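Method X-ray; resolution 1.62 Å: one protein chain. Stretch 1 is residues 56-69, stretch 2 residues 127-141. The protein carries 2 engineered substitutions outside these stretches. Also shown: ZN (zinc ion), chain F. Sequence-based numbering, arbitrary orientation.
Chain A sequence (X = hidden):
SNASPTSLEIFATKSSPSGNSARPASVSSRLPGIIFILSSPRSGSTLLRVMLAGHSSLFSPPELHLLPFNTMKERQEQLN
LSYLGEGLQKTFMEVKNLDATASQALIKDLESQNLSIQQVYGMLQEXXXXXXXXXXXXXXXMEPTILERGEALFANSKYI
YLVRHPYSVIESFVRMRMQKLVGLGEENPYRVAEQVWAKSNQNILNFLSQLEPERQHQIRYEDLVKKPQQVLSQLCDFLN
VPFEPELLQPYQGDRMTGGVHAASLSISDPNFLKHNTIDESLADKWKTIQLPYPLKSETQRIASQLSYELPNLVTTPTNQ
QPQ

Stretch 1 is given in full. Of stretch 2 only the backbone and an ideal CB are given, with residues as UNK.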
# COMPACT_ATOMS: atom_id res chain seq x y z
N SER A 56 -16.16 1.85 9.18
CA SER A 56 -16.80 3.17 9.22
C SER A 56 -15.90 4.29 9.75
O SER A 56 -16.19 5.47 9.51
CB SER A 56 -18.11 3.12 10.01
OG SER A 56 -17.89 2.92 11.39
N SER A 57 -14.84 3.94 10.47
CA SER A 57 -13.92 4.93 11.05
C SER A 57 -12.76 5.27 10.13
O SER A 57 -11.96 6.16 10.44
CB SER A 57 -13.36 4.44 12.38
OG SER A 57 -14.38 4.25 13.35
N LEU A 58 -12.66 4.55 9.02
CA LEU A 58 -11.49 4.63 8.14
C LEU A 58 -11.89 5.03 6.73
O LEU A 58 -13.03 4.82 6.31
CB LEU A 58 -10.74 3.29 8.13
CG LEU A 58 -10.30 2.68 9.47
CD1 LEU A 58 -9.60 1.35 9.24
CD2 LEU A 58 -9.40 3.64 10.26
N PHE A 59 -10.95 5.63 6.01
CA PHE A 59 -11.13 5.87 4.58
C PHE A 59 -9.88 5.36 3.89
O PHE A 59 -8.79 5.85 4.16
CB PHE A 59 -11.32 7.36 4.29
CG PHE A 59 -11.58 7.65 2.84
CD1 PHE A 59 -10.53 7.98 1.99
CD2 PHE A 59 -12.86 7.56 2.32
CE1 PHE A 59 -10.76 8.22 0.64
CE2 PHE A 59 -13.10 7.81 0.97
CZ PHE A 59 -12.05 8.15 0.13
N SER A 60 -10.04 4.36 3.03
CA SER A 60 -8.90 3.60 2.52
C SER A 60 -8.98 3.44 1.00
O SER A 60 -9.53 2.44 0.50
CB SER A 60 -8.87 2.24 3.23
OG SER A 60 -7.70 1.51 2.92
N PRO A 61 -8.46 4.43 0.25
CA PRO A 61 -8.61 4.48 -1.20
C PRO A 61 -7.49 3.78 -1.97
O PRO A 61 -6.47 3.43 -1.37
CB PRO A 61 -8.55 5.98 -1.49
CG PRO A 61 -7.57 6.50 -0.48
CD PRO A 61 -7.86 5.68 0.78
N PRO A 62 -7.66 3.59 -3.29
CA PRO A 62 -6.51 3.24 -4.14
C PRO A 62 -5.45 4.34 -4.04
O PRO A 62 -5.75 5.45 -3.58
CB PRO A 62 -7.10 3.22 -5.56
CG PRO A 62 -8.59 3.16 -5.38
CD PRO A 62 -8.87 3.85 -4.09
N GLU A 63 -4.23 4.01 -4.47
CA GLU A 63 -3.07 4.89 -4.33
C GLU A 63 -3.33 6.34 -4.74
O GLU A 63 -3.78 6.62 -5.85
CB GLU A 63 -1.88 4.34 -5.14
CG GLU A 63 -1.13 3.18 -4.47
CD GLU A 63 -1.76 1.79 -4.63
OE1 GLU A 63 -2.83 1.64 -5.28
OE2 GLU A 63 -1.17 0.84 -4.09
N LEU A 64 -3.02 7.26 -3.83
CA LEU A 64 -3.23 8.69 -4.06
C LEU A 64 -2.07 9.34 -4.81
O LEU A 64 -2.24 10.39 -5.43
CB LEU A 64 -3.45 9.42 -2.73
CG LEU A 64 -4.68 8.99 -1.92
CD1 LEU A 64 -4.64 9.60 -0.53
CD2 LEU A 64 -5.97 9.34 -2.64
N HIS A 65 -0.88 8.73 -4.73
CA HIS A 65 0.33 9.27 -5.38
C HIS A 65 0.62 10.73 -5.00
O HIS A 65 1.02 11.54 -5.85
CB HIS A 65 0.26 9.10 -6.92
CG HIS A 65 -0.15 7.73 -7.36
ND1 HIS A 65 0.70 6.65 -7.31
CD2 HIS A 65 -1.32 7.27 -7.87
CE1 HIS A 65 0.08 5.58 -7.77
NE2 HIS A 65 -1.15 5.93 -8.11
N LEU A 66 0.44 11.05 -3.73
CA LEU A 66 0.72 12.40 -3.21
C LEU A 66 2.08 12.47 -2.51
O LEU A 66 2.89 13.34 -2.82
CB LEU A 66 -0.39 12.84 -2.25
CG LEU A 66 -1.79 13.08 -2.83
CD1 LEU A 66 -2.77 13.29 -1.70
CD2 LEU A 66 -1.80 14.28 -3.77
N LEU A 67 2.32 11.52 -1.61
CA LEU A 67 3.50 11.54 -0.73
C LEU A 67 4.86 11.77 -1.42
O LEU A 67 5.71 12.45 -0.85
CB LEU A 67 3.54 10.29 0.16
CG LEU A 67 4.47 10.35 1.38
CD1 LEU A 67 4.05 11.45 2.36
CD2 LEU A 67 4.49 8.99 2.06
N PRO A 68 5.07 11.22 -2.64
CA PRO A 68 6.38 11.44 -3.28
C PRO A 68 6.65 12.87 -3.78
O PRO A 68 7.79 13.17 -4.16
CB PRO A 68 6.36 10.48 -4.47
CG PRO A 68 5.32 9.47 -4.14
CD PRO A 68 4.27 10.25 -3.40
N PHE A 69 5.64 13.74 -3.78
CA PHE A 69 5.75 15.06 -4.43
C PHE A 69 5.59 16.23 -3.46
O PHE A 69 4.93 16.10 -2.43
CB PHE A 69 4.72 15.19 -5.55
CG PHE A 69 4.78 14.05 -6.54
CD1 PHE A 69 5.81 13.99 -7.48
CD2 PHE A 69 3.83 13.05 -6.51
CE1 PHE A 69 5.87 12.94 -8.38
CE2 PHE A 69 3.88 11.99 -7.42
CZ PHE A 69 4.91 11.94 -8.35
N UNK A 127 -12.44 16.55 4.29
CA UNK A 127 -13.55 15.99 3.53
C UNK A 127 -13.95 14.58 3.96
O UNK A 127 -15.07 14.13 3.69
CB UNK A 127 -13.19 15.98 2.04
N UNK A 128 -13.05 13.88 4.65
CA UNK A 128 -13.37 12.54 5.18
C UNK A 128 -13.68 12.53 6.68
O UNK A 128 -14.22 11.54 7.20
CB UNK A 128 -12.20 11.59 4.91
N UNK A 129 -13.33 13.61 7.37
CA UNK A 129 -13.53 13.73 8.82
C UNK A 129 -14.95 13.29 9.22
O UNK A 129 -15.92 13.64 8.53
CB UNK A 129 -13.28 15.17 9.27
N UNK A 130 -15.09 12.54 10.34
CA UNK A 130 -14.09 12.16 11.35
C UNK A 130 -13.29 10.89 11.04
O UNK A 130 -12.51 10.44 11.88
CB UNK A 130 -14.79 11.97 12.70
N UNK A 131 -13.48 10.33 9.85
CA UNK A 131 -12.72 9.15 9.43
C UNK A 131 -11.22 9.43 9.35
O UNK A 131 -10.81 10.57 9.10
CB UNK A 131 -13.23 8.66 8.07
N UNK A 132 -10.41 8.40 9.58
CA UNK A 132 -8.96 8.46 9.44
C UNK A 132 -8.52 7.90 8.09
O UNK A 132 -8.94 6.82 7.69
CB UNK A 132 -8.28 7.69 10.58
N UNK A 133 -7.63 8.62 7.41
CA UNK A 133 -7.08 8.18 6.14
C UNK A 133 -6.10 7.02 6.32
O UNK A 133 -5.24 7.06 7.20
CB UNK A 133 -6.39 9.35 5.44
N UNK A 134 -6.29 5.99 5.50
CA UNK A 134 -5.33 4.90 5.35
C UNK A 134 -4.65 5.10 4.01
O UNK A 134 -5.30 5.08 2.96
CB UNK A 134 -6.00 3.53 5.44
N UNK A 135 -3.34 5.33 4.06
CA UNK A 135 -2.55 5.64 2.88
C UNK A 135 -1.60 4.47 2.59
O UNK A 135 -0.62 4.25 3.30
CB UNK A 135 -1.77 6.94 3.07
N UNK A 136 -1.92 3.71 1.53
CA UNK A 136 -1.16 2.53 1.13
C UNK A 136 -0.50 2.69 -0.24
O UNK A 136 -1.17 3.06 -1.21
CB UNK A 136 -2.08 1.30 1.12
N UNK A 137 0.79 2.39 -0.31
CA UNK A 137 1.48 2.21 -1.60
C UNK A 137 2.77 1.42 -1.39
O UNK A 137 3.58 1.79 -0.55
CB UNK A 137 1.78 3.56 -2.25
N UNK A 138 2.98 0.35 -2.17
CA UNK A 138 4.25 -0.37 -2.04
C UNK A 138 5.46 0.45 -2.48
O UNK A 138 6.60 0.16 -2.09
CB UNK A 138 4.19 -1.66 -2.86
N UNK A 139 5.22 1.50 -3.27
CA UNK A 139 6.33 2.29 -3.79
C UNK A 139 7.01 3.16 -2.72
O UNK A 139 8.18 3.55 -2.90
CB UNK A 139 5.83 3.18 -4.93
N UNK A 140 6.32 3.45 -1.61
CA UNK A 140 6.90 4.29 -0.55
C UNK A 140 8.19 3.69 -0.00
O UNK A 140 9.15 4.40 0.26
CB UNK A 140 5.89 4.48 0.59
N UNK A 141 8.19 2.36 0.14
CA UNK A 141 9.32 1.65 0.74
C UNK A 141 10.55 1.59 -0.16
O UNK A 141 11.63 1.23 0.29
CB UNK A 141 8.89 0.23 1.11
ZN ZN F . 2.77 6.55 -6.83

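Position 127 lies in the last turn of a helix that ends at 128, and its CB has nothing of stretch 1 within 5.5 Å, so almost any helix-tolerant residue would serve; it is Asn127. At 128 the CB points toward stretch 1 and lies 4.4 Å from Phe59 CB, beside an aromatic ring. An aliphatic chain suits such a place. Ile128 lays CG2 over one face of the Phe59 ring, 4.0 Å from its centroid, while its CD1 reaches Phe59 CB at 3.8 Å.

Position 129 leaves helical angles and is out of reach, so a small residue costs nothing: Ala129. At 130 the phi of -87° is compatible with proline, and the peptide bond before it is cis, which favours proline strongly. Pro130 it is.

At 131 the CB points toward stretch 1, 3.7 Å from Ser57 O, with the flank of Phe59 beyond. A long chain could follow this backbone, and a polar or cationic end would suit the carbonyls and the ring. Arg131 fills the role: its CG packs 3.4 Å from Ser56 O, its NE donates to Ile128 O (3.1 Å), and its guanidinium turns one face to Phe59 CD2, with NH1 3.7 Å from that atom near the plane of the ring.

From 132 the chain runs parallel to strand 58-59, and the backbone does the binding whatever the side chains: the amide N of 132 donates to Ser57 O (2.9 Å), Phe59 N donates to the carbonyl O of 132 (2.9 Å), and the amide N of 134 donates to Phe59 O (2.8 Å). The CB of 132 shares a face with Leu58, so beta-branched or aliphatic residues fit; Leu132 makes an apolar contact there, its CB 4.2 Å from Leu58 CD2. Position 133 turns to the Phe59 face, where a branched aliphatic chain can reach several apolar neighbours. Leu133 sets CD1 3.9 Å from both Phe59 CD1 and Pro61 CD, and CD2 4.2 Å from Leu64 CD1. At 134 the CB lies 3.7 Å from Ser60 OG, favouring a compact residue; Val134 also brings CG2 4.2 Å from Leu58 CB.

At 135 the CB points away, leaving the choice wide. Asp135 uses OD2 to accept from water 4 (2.8 Å), which in turn accepts from Leu64 N (2.9 Å). Position 136 has Glu63 OE2 5.3 Å from its CB, a charge inviting a long cation. Lys136 curls back so that NZ makes a salt bridge to Glu63 OE2 at 2.7 Å.

At 137 the CB is 3.7 Å from Glu63 CG, and a small residue fits; Ser137 OG hydrogen-bonds the side chain of 139. Position 138, with phi -67°, accepts proline: Pro138 CD lies 3.6 Å from Glu63 OE2. At 139 the CB points toward stretch 1, but nothing of it lies within 5.5 Å, so the choice is wide; Thr139 pairs OG1 with Ser137 OG at 2.8 Å, and either hydroxyl could be the donor.

At 140 the CB is 4.9 Å from Leu67 CD2, and an aromatic could slide beneath it. Tyr140 does: Leu67 CD2 sits over its ring, 3.9 Å from the centroid, and OH gives Asp135 OD2 a very short bond of 2.5 Å. Position 141 has nothing of stretch 1 within 5.5 Å, so many residues would do; it is Ala141.

Stretch 2, residues 127-141: NIAPRLLVDKSPTYA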
# COMPACT_ATOMS: atom_id res chain seq x y z
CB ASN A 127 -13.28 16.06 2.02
CG ASN A 127 -13.65 17.41 1.44
OD1 ASN A 127 -14.77 17.61 0.98
ND2 ASN A 127 -12.71 18.35 1.49
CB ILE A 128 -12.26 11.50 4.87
CG1 ILE A 128 -11.00 11.78 5.70
CG2 ILE A 128 -11.95 11.46 3.37
CD1 ILE A 128 -9.95 10.68 5.65
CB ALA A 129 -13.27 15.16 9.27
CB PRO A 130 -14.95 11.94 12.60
CG PRO A 130 -16.23 11.43 12.06
CD PRO A 130 -16.45 12.12 10.74
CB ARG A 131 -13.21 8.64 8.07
CG ARG A 131 -14.63 8.08 8.10
CD ARG A 131 -15.14 7.77 6.69
NE ARG A 131 -15.46 9.00 5.96
CZ ARG A 131 -15.94 9.03 4.72
NH1 ARG A 131 -16.16 7.91 4.05
NH2 ARG A 131 -16.20 10.20 4.14
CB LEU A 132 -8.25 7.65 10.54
CG LEU A 132 -8.27 8.07 12.01
CD1 LEU A 132 -7.45 7.06 12.80
CD2 LEU A 132 -7.72 9.48 12.22
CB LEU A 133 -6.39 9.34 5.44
CG LEU A 133 -5.75 9.06 4.07
CD1 LEU A 133 -6.82 8.70 3.05
CD2 LEU A 133 -4.98 10.29 3.61
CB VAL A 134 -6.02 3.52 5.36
CG1 VAL A 134 -4.99 2.42 5.14
CG2 VAL A 134 -6.79 3.31 6.66
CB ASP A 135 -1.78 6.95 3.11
CG ASP A 135 -1.10 7.46 1.86
OD1 ASP A 135 -0.81 8.68 1.80
OD2 ASP A 135 -0.86 6.66 0.93
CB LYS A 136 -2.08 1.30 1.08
CG LYS A 136 -1.37 -0.05 0.78
CD LYS A 136 -1.16 -0.34 -0.73
CE LYS A 136 -2.44 -0.86 -1.41
NZ LYS A 136 -2.10 -1.38 -2.77
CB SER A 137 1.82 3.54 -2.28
OG SER A 137 2.55 3.30 -3.47
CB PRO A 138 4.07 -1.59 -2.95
CG PRO A 138 2.62 -1.79 -3.04
CD PRO A 138 2.03 -0.39 -3.01
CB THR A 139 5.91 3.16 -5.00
OG1 THR A 139 4.97 4.14 -4.57
CG2 THR A 139 5.29 2.30 -6.08
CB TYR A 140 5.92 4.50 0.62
CG TYR A 140 4.62 5.20 0.27
CD1 TYR A 140 4.52 6.04 -0.84
CD2 TYR A 140 3.50 5.03 1.09
CE1 TYR A 140 3.31 6.68 -1.14
CE2 TYR A 140 2.29 5.65 0.79
CZ TYR A 140 2.21 6.48 -0.32
OH TYR A 140 1.01 7.10 -0.62
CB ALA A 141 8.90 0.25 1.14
O HOH W 1 -3.91 2.09 -1.97
O HOH W 2 -4.56 4.50 0.34
O HOH W 3 -5.12 -0.13 -3.59
O HOH W 4 -2.69 6.29 -1.15
O HOH W 5 0.20 6.40 -3.34
O HOH W 6 0.20 9.47 -1.35
O HOH W 7 3.44 4.71 -7.70
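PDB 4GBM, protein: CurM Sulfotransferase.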